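Local coordinates for tail protein, 43 kDa (Neisseria meningitidis MC58, PDB 3D37), which is of unknown function but probably forms part of the baseplate hub of a Mu-like phage tail, at residues A[28-32]-A[315-319]; A[274-280]-A[335-341]. All blocks are in the same frame, centred on the assembly; numbering follows the deposited sequence.

Interaction 1: A[28-32]-A[315-319]; sequences DSDFL and FLMGR
At the apolar centre Phe-31 (m) lies rim to rim with the ring of Phe-315 (t), planes at 1° and centroids 5.9 Å apart, Phe-31 CE2 3.5 Å from Phe-315 CZ. Met-317 (t, p, p) makes a Met-aromatic contact at the edge of Phe-31, Met-317 SD 3.9 Å from Phe-31 CD2. Strand 28-30 is extended, as is 315-319 except at Met-317 (psi -26°), which forms a classic bulge with Gly-318 opposite Arg-334; they run antiparallel (153°, axes 4.7 Å apart). Ser-29 and Arg-319 form a hydrogen-bonded pair: Ser-29 N to Arg-319 O 3.0 Å, Arg-319 N to Ser-29 O 2.8 Å. Asp-30 faces Gly-318 in a non-hydrogen-bonded pair (CA-CA 4.0 Å), where a CB on Gly-318 would strike Asp-30 OD1. Phe-31 N bonds Met-317 O (3.0 Å), while Asp-30 OD2 closes an Asx turn on Leu-32 N (2.8 Å). At the polar edge Arg-319 NH1 weakly bonds Ser-29 OG (2.8 Å), and Arg-319 NE binds Trp-295 O. Strand 24-30 thus meets strand 310-324, which also pairs with strand 330-337, whose Arg-334 salt-bridges Asp-28 and Asp-30.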
loop_
_atom_site.group_PDB
_atom_site.type_symbol
_atom_site.label_atom_id
_atom_site.label_comp_id
_atom_site.label_asym_id
_atom_site.label_seq_id
_atom_site.Cartn_x
_atom_site.Cartn_y
_atom_site.Cartn_z
ATOM N N ASP A 28 -24.873 5.849 -11.425
ATOM C CA ASP A 28 -25.310 4.508 -11.581
ATOM C C ASP A 28 -26.789 4.399 -11.870
ATOM O O ASP A 28 -27.618 4.937 -11.135
ATOM C CB ASP A 28 -24.895 3.618 -10.415
ATOM C CG ASP A 28 -24.938 2.130 -10.801
ATOM O OD1 ASP A 28 -26.028 1.586 -11.054
ATOM O OD2 ASP A 28 -23.892 1.488 -10.812
ATOM N N SER A 29 -27.085 3.837 -13.041
ATOM C CA SER A 29 -28.468 3.521 -13.473
ATOM C C SER A 29 -28.652 2.035 -13.764
ATOM O O SER A 29 -27.788 1.392 -14.335
ATOM C CB SER A 29 -28.857 4.320 -14.716
ATOM O OG SER A 29 -28.582 5.672 -14.520
ATOM N N ASP A 30 -29.816 1.530 -13.398
ATOM C CA ASP A 30 -30.116 0.084 -13.365
ATOM C C ASP A 30 -31.625 -0.148 -13.442
ATOM O O ASP A 30 -32.400 0.480 -12.749
ATOM C CB ASP A 30 -29.538 -0.576 -12.108
ATOM C CG ASP A 30 -29.441 -2.085 -12.230
ATOM O OD1 ASP A 30 -28.346 -2.576 -12.493
ATOM O OD2 ASP A 30 -30.454 -2.780 -12.133
ATOM N N PHE A 31 -32.078 -1.039 -14.305
ATOM C CA PHE A 31 -33.514 -1.297 -14.350
ATOM C C PHE A 31 -34.092 -1.938 -13.058
ATOM O O PHE A 31 -35.241 -1.714 -12.737
ATOM C CB PHE A 31 -33.863 -2.197 -15.544
ATOM C CG PHE A 31 -33.857 -1.517 -16.867
ATOM C CD1 PHE A 31 -34.677 -0.421 -17.122
ATOM C CD2 PHE A 31 -33.120 -2.033 -17.914
ATOM C CE1 PHE A 31 -34.727 0.154 -18.394
ATOM C CE2 PHE A 31 -33.187 -1.475 -19.171
ATOM C CZ PHE A 31 -34.002 -0.397 -19.423
ATOM N N LEU A 32 -33.287 -2.728 -12.364
ATOM C CA LEU A 32 -33.732 -3.494 -11.237
ATOM C C LEU A 32 -33.485 -2.792 -9.918
ATOM O O LEU A 32 -34.324 -2.876 -9.041
ATOM C CB LEU A 32 -33.138 -4.912 -11.233
ATOM C CG LEU A 32 -33.456 -5.727 -12.501
ATOM C CD1 LEU A 32 -32.695 -7.123 -12.417
ATOM C CD2 LEU A 32 -34.952 -5.957 -12.788
ATOM N N PHE A 315 -28.087 -7.454 -23.689
ATOM C CA PHE A 315 -28.990 -6.407 -23.244
ATOM C C PHE A 315 -28.415 -5.668 -22.025
ATOM O O PHE A 315 -27.994 -6.283 -21.022
ATOM C CB PHE A 315 -30.320 -7.007 -22.872
ATOM C CG PHE A 315 -31.321 -5.994 -22.434
ATOM C CD1 PHE A 315 -31.824 -5.080 -23.347
ATOM C CD2 PHE A 315 -31.757 -5.932 -21.099
ATOM C CE1 PHE A 315 -32.754 -4.103 -22.945
ATOM C CE2 PHE A 315 -32.686 -4.956 -20.685
ATOM C CZ PHE A 315 -33.187 -4.040 -21.612
ATOM N N LEU A 316 -28.335 -4.357 -22.148
ATOM C CA LEU A 316 -27.740 -3.525 -21.123
ATOM C C LEU A 316 -28.740 -3.185 -20.012
ATOM O O LEU A 316 -29.671 -2.450 -20.204
ATOM C CB LEU A 316 -27.110 -2.265 -21.722
ATOM C CG LEU A 316 -26.347 -1.327 -20.798
ATOM C CD1 LEU A 316 -25.065 -2.031 -20.270
ATOM C CD2 LEU A 316 -25.997 0.011 -21.554
ATOM N N MET A 317 -28.491 -3.727 -18.842
ATOM C CA MET A 317 -29.479 -3.696 -17.741
ATOM C C MET A 317 -29.083 -2.636 -16.734
ATOM O O MET A 317 -29.898 -2.147 -15.993
ATOM C CB MET A 317 -29.514 -5.115 -17.096
ATOM C CG MET A 317 -30.540 -5.358 -16.071
ATOM S SD MET A 317 -32.272 -5.612 -16.647
ATOM C CE MET A 317 -31.908 -7.240 -17.392
ATOM N N GLY A 318 -27.794 -2.342 -16.680
ATOM C CA GLY A 318 -27.210 -1.395 -15.752
ATOM C C GLY A 318 -25.954 -0.766 -16.296
ATOM O O GLY A 318 -25.253 -1.358 -17.121
ATOM N N ARG A 319 -25.715 0.489 -15.913
ATOM C CA ARG A 319 -24.538 1.161 -16.326
ATOM C C ARG A 319 -24.072 2.226 -15.368
ATOM O O ARG A 319 -24.862 2.946 -14.776
ATOM C CB ARG A 319 -24.651 1.708 -17.761
ATOM C CG ARG A 319 -25.402 2.925 -17.942
ATOM C CD ARG A 319 -24.566 4.226 -17.788
ATOM N NE ARG A 319 -25.589 5.235 -17.876
ATOM C CZ ARG A 319 -26.283 5.790 -16.894
ATOM N NH1 ARG A 319 -26.042 5.593 -15.624
ATOM N NH2 ARG A 319 -27.239 6.608 -17.230
#

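Interaction 2: A[274-280]-A[335-341]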
loop_
_atom_site.group_PDB
_atom_site.type_symbol
_atom_site.label_atom_id
_atom_site.label_comp_id
_atom_site.label_asym_id
_atom_site.label_seq_id
_atom_site.Cartn_x
_atom_site.Cartn_y
_atom_site.Cartn_z
ATOM N N ARG A 274 -33.290 -16.821 -14.302
ATOM C CA ARG A 274 -32.351 -17.105 -15.380
ATOM C C ARG A 274 -31.407 -15.907 -15.581
ATOM O O ARG A 274 -30.265 -16.064 -15.844
ATOM C CB ARG A 274 -33.148 -17.427 -16.649
ATOM C CG ARG A 274 -32.328 -17.476 -17.928
ATOM C CD ARG A 274 -33.216 -17.908 -19.134
ATOM N NE ARG A 274 -32.345 -18.250 -20.254
ATOM C CZ ARG A 274 -32.738 -18.878 -21.368
ATOM N NH1 ARG A 274 -33.998 -19.244 -21.557
ATOM N NH2 ARG A 274 -31.835 -19.138 -22.310
ATOM N N LEU A 275 -31.930 -14.702 -15.493
ATOM C CA LEU A 275 -31.115 -13.493 -15.580
ATOM C C LEU A 275 -30.095 -13.386 -14.466
ATOM O O LEU A 275 -28.939 -12.953 -14.696
ATOM C CB LEU A 275 -31.997 -12.253 -15.585
ATOM C CG LEU A 275 -32.694 -12.022 -16.906
ATOM C CD1 LEU A 275 -33.976 -11.096 -16.723
ATOM C CD2 LEU A 275 -31.690 -11.485 -17.946
ATOM N N GLU A 276 -30.514 -13.759 -13.251
ATOM C CA GLU A 276 -29.605 -13.733 -12.095
ATOM C C GLU A 276 -28.409 -14.642 -12.243
ATOM O O GLU A 276 -27.399 -14.427 -11.598
ATOM C CB GLU A 276 -30.339 -14.158 -10.815
ATOM C CG GLU A 276 -31.176 -13.098 -10.176
ATOM C CD GLU A 276 -32.127 -13.714 -9.145
ATOM O OE1 GLU A 276 -31.765 -14.775 -8.577
ATOM O OE2 GLU A 276 -33.226 -13.157 -8.918
ATOM N N GLY A 277 -28.539 -15.670 -13.074
ATOM C CA GLY A 277 -27.523 -16.658 -13.247
ATOM C C GLY A 277 -26.348 -16.263 -14.102
ATOM O O GLY A 277 -25.324 -16.950 -14.067
ATOM N N PHE A 278 -26.450 -15.158 -14.857
ATOM C CA PHE A 278 -25.346 -14.786 -15.769
ATOM C C PHE A 278 -25.242 -13.268 -15.849
ATOM O O PHE A 278 -26.247 -12.591 -16.059
ATOM C CB PHE A 278 -25.542 -15.406 -17.176
ATOM C CG PHE A 278 -24.546 -14.919 -18.196
ATOM C CD1 PHE A 278 -23.359 -15.580 -18.400
ATOM C CD2 PHE A 278 -24.813 -13.790 -18.948
ATOM C CE1 PHE A 278 -22.467 -15.162 -19.302
ATOM C CE2 PHE A 278 -23.917 -13.350 -19.861
ATOM C CZ PHE A 278 -22.736 -14.028 -20.043
ATOM N N THR A 279 -24.029 -12.754 -15.667
ATOM C CA THR A 279 -23.746 -11.319 -15.877
ATOM C C THR A 279 -22.423 -11.182 -16.616
ATOM O O THR A 279 -21.440 -11.815 -16.250
ATOM C CB THR A 279 -23.639 -10.518 -14.528
ATOM O OG1 THR A 279 -24.723 -10.905 -13.679
ATOM C CG2 THR A 279 -23.673 -8.979 -14.798
ATOM N N LEU A 280 -22.431 -10.360 -17.662
ATOM C CA LEU A 280 -21.243 -9.914 -18.377
ATOM C C LEU A 280 -21.056 -8.444 -18.061
ATOM O O LEU A 280 -21.922 -7.639 -18.397
ATOM C CB LEU A 280 -21.449 -10.117 -19.869
ATOM C CG LEU A 280 -20.402 -9.545 -20.838
ATOM C CD1 LEU A 280 -19.048 -10.173 -20.670
ATOM C CD2 LEU A 280 -20.965 -9.688 -22.312
ATOM N N LEU A 335 -24.220 -6.220 -18.534
ATOM C CA LEU A 335 -24.893 -6.830 -19.650
ATOM C C LEU A 335 -25.493 -8.195 -19.293
ATOM O O LEU A 335 -24.932 -8.980 -18.505
ATOM C CB LEU A 335 -23.911 -6.924 -20.800
ATOM C CG LEU A 335 -23.508 -5.607 -21.447
ATOM C CD1 LEU A 335 -22.198 -5.745 -22.200
ATOM C CD2 LEU A 335 -24.670 -5.087 -22.368
ATOM N N LYS A 336 -26.651 -8.473 -19.878
ATOM C CA LYS A 336 -27.404 -9.671 -19.614
ATOM C C LYS A 336 -27.728 -10.359 -20.915
ATOM O O LYS A 336 -27.696 -9.734 -21.973
ATOM C CB LYS A 336 -28.702 -9.325 -18.855
ATOM C CG LYS A 336 -28.462 -8.693 -17.441
ATOM C CD LYS A 336 -28.032 -9.818 -16.487
ATOM C CE LYS A 336 -28.046 -9.489 -15.047
ATOM N NZ LYS A 336 -27.651 -10.682 -14.268
ATOM N N GLU A 337 -28.012 -11.663 -20.821
ATOM C CA GLU A 337 -28.542 -12.428 -21.927
ATOM C C GLU A 337 -29.675 -11.662 -22.624
ATOM O O GLU A 337 -30.616 -11.136 -21.988
ATOM C CB GLU A 337 -29.068 -13.776 -21.436
ATOM C CG GLU A 337 -29.492 -14.738 -22.522
ATOM C CD GLU A 337 -29.939 -16.103 -22.002
ATOM O OE1 GLU A 337 -30.033 -16.320 -20.768
ATOM O OE2 GLU A 337 -30.269 -16.934 -22.864
ATOM N N ASP A 338 -29.608 -11.657 -23.949
ATOM C CA ASP A 338 -30.623 -10.995 -24.790
ATOM C C ASP A 338 -31.973 -11.689 -24.838
ATOM O O ASP A 338 -32.067 -12.906 -24.760
ATOM C CB ASP A 338 -30.030 -10.870 -26.193
ATOM C CG ASP A 338 -30.755 -9.864 -27.081
ATOM O OD1 ASP A 338 -31.160 -8.799 -26.575
ATOM O OD2 ASP A 338 -30.854 -10.178 -28.297
ATOM N N GLY A 339 -33.042 -10.895 -24.898
ATOM C CA GLY A 339 -34.379 -11.401 -25.147
ATOM C C GLY A 339 -35.102 -11.981 -23.935
ATOM O O GLY A 339 -36.223 -12.411 -24.069
ATOM N N ILE A 340 -34.489 -11.964 -22.753
ATOM C CA ILE A 340 -35.025 -12.668 -21.572
ATOM C C ILE A 340 -35.917 -11.784 -20.677
ATOM O O ILE A 340 -36.982 -12.200 -20.244
ATOM C CB ILE A 340 -33.827 -13.299 -20.747
ATOM C CG1 ILE A 340 -33.033 -14.307 -21.613
ATOM C CG2 ILE A 340 -34.314 -13.954 -19.461
ATOM C CD1 ILE A 340 -33.866 -15.442 -22.292
ATOM N N TRP A 341 -35.496 -10.553 -20.418
ATOM C CA TRP A 341 -36.197 -9.607 -19.522
ATOM C C TRP A 341 -37.452 -9.042 -20.187
ATOM O O TRP A 341 -37.402 -8.666 -21.337
ATOM C CB TRP A 341 -35.240 -8.427 -19.116
ATOM C CG TRP A 341 -35.773 -7.508 -17.997
ATOM C CD1 TRP A 341 -36.155 -7.889 -16.736
ATOM C CD2 TRP A 341 -36.040 -6.074 -18.070
ATOM N NE1 TRP A 341 -36.607 -6.806 -16.035
ATOM C CE2 TRP A 341 -36.565 -5.687 -16.822
ATOM C CE3 TRP A 341 -35.876 -5.100 -19.062
ATOM C CZ2 TRP A 341 -36.905 -4.352 -16.524
ATOM C CZ3 TRP A 341 -36.220 -3.770 -18.765
ATOM C CH2 TRP A 341 -36.718 -3.414 -17.514
HETATM O O HOH W 1 -29.194 -15.414 -18.137
HETATM O O HOH W 2 -28.234 -12.862 -18.102
#
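Two backbone hydrogen bonds pair Leu-280 with Leu-335 in antiparallel fashion, Leu-280 N to Leu-335 O at 3.0 Å and Leu-335 N to Leu-280 O at 2.7 Å. Beyond this pair the strands diverge, and the side chain of Lys-336 spans the opening: its NZ donates to Leu-275 O (2.6 Å), Phe-278 O (3.0 Å) and Thr-279 OG1 (3.0 Å). Water 2 links the backbones as well, 2.9 Å from Phe-278 O and 3.0 Å from Glu-337 N. The site is a helix-to-strand junction, where helix 259-276 is followed directly by strand 278-285, an inner strand of the sheet between 202-208 and 330-337. On the exposed side Arg-274 and Glu-337 form a salt bridge, Arg-274 NE to Glu-337 OE1 3.1 Å and, as a weak hydrogen bond, Arg-274 NH2 to Glu-337 OE2 2.8 Å; water 1 joins Arg-274 O (2.6 Å) to Glu-337 OE1 (2.9 Å). The type II turn from Glu-337 to Ile-340, with Gly-339 at positive phi, places Ile-340 for the apolar contacts: Ile-340 CG2 is 3.6 Å from Leu-275 CG, while Ile-340 CD1 lies over the Arg-274 guanidinium. Leu-275 CD1 reaches Trp-341 CB at 3.8 Å.

The centres of the two interactions lie about 11 Å apart, and they share one sheet, in which strands 310-324 and 330-337 are neighbours. Phe-315 O and Lys-336 N, 2.8 Å apart, are probably hydrogen-bonded, and Leu-316 CA packs 3.7 Å from Leu-335 CD2. Past the strand end the chain brings Trp-341 back onto interaction 1: Trp-341 CH2 comes within 3.5 Å of Phe-31 CG, the two rings stacking, and Trp-341 CE3 within 3.6 Å of Phe-315 CE2. Trp-341 thus connects the Leu-275 and Ile-340 cluster of interaction 2 with the aromatic centre of interaction 1. Strand order runs from 24-30 through 310-324 and 330-337 to 278-285, so one sheet runs from the N-terminal into the C-terminal region.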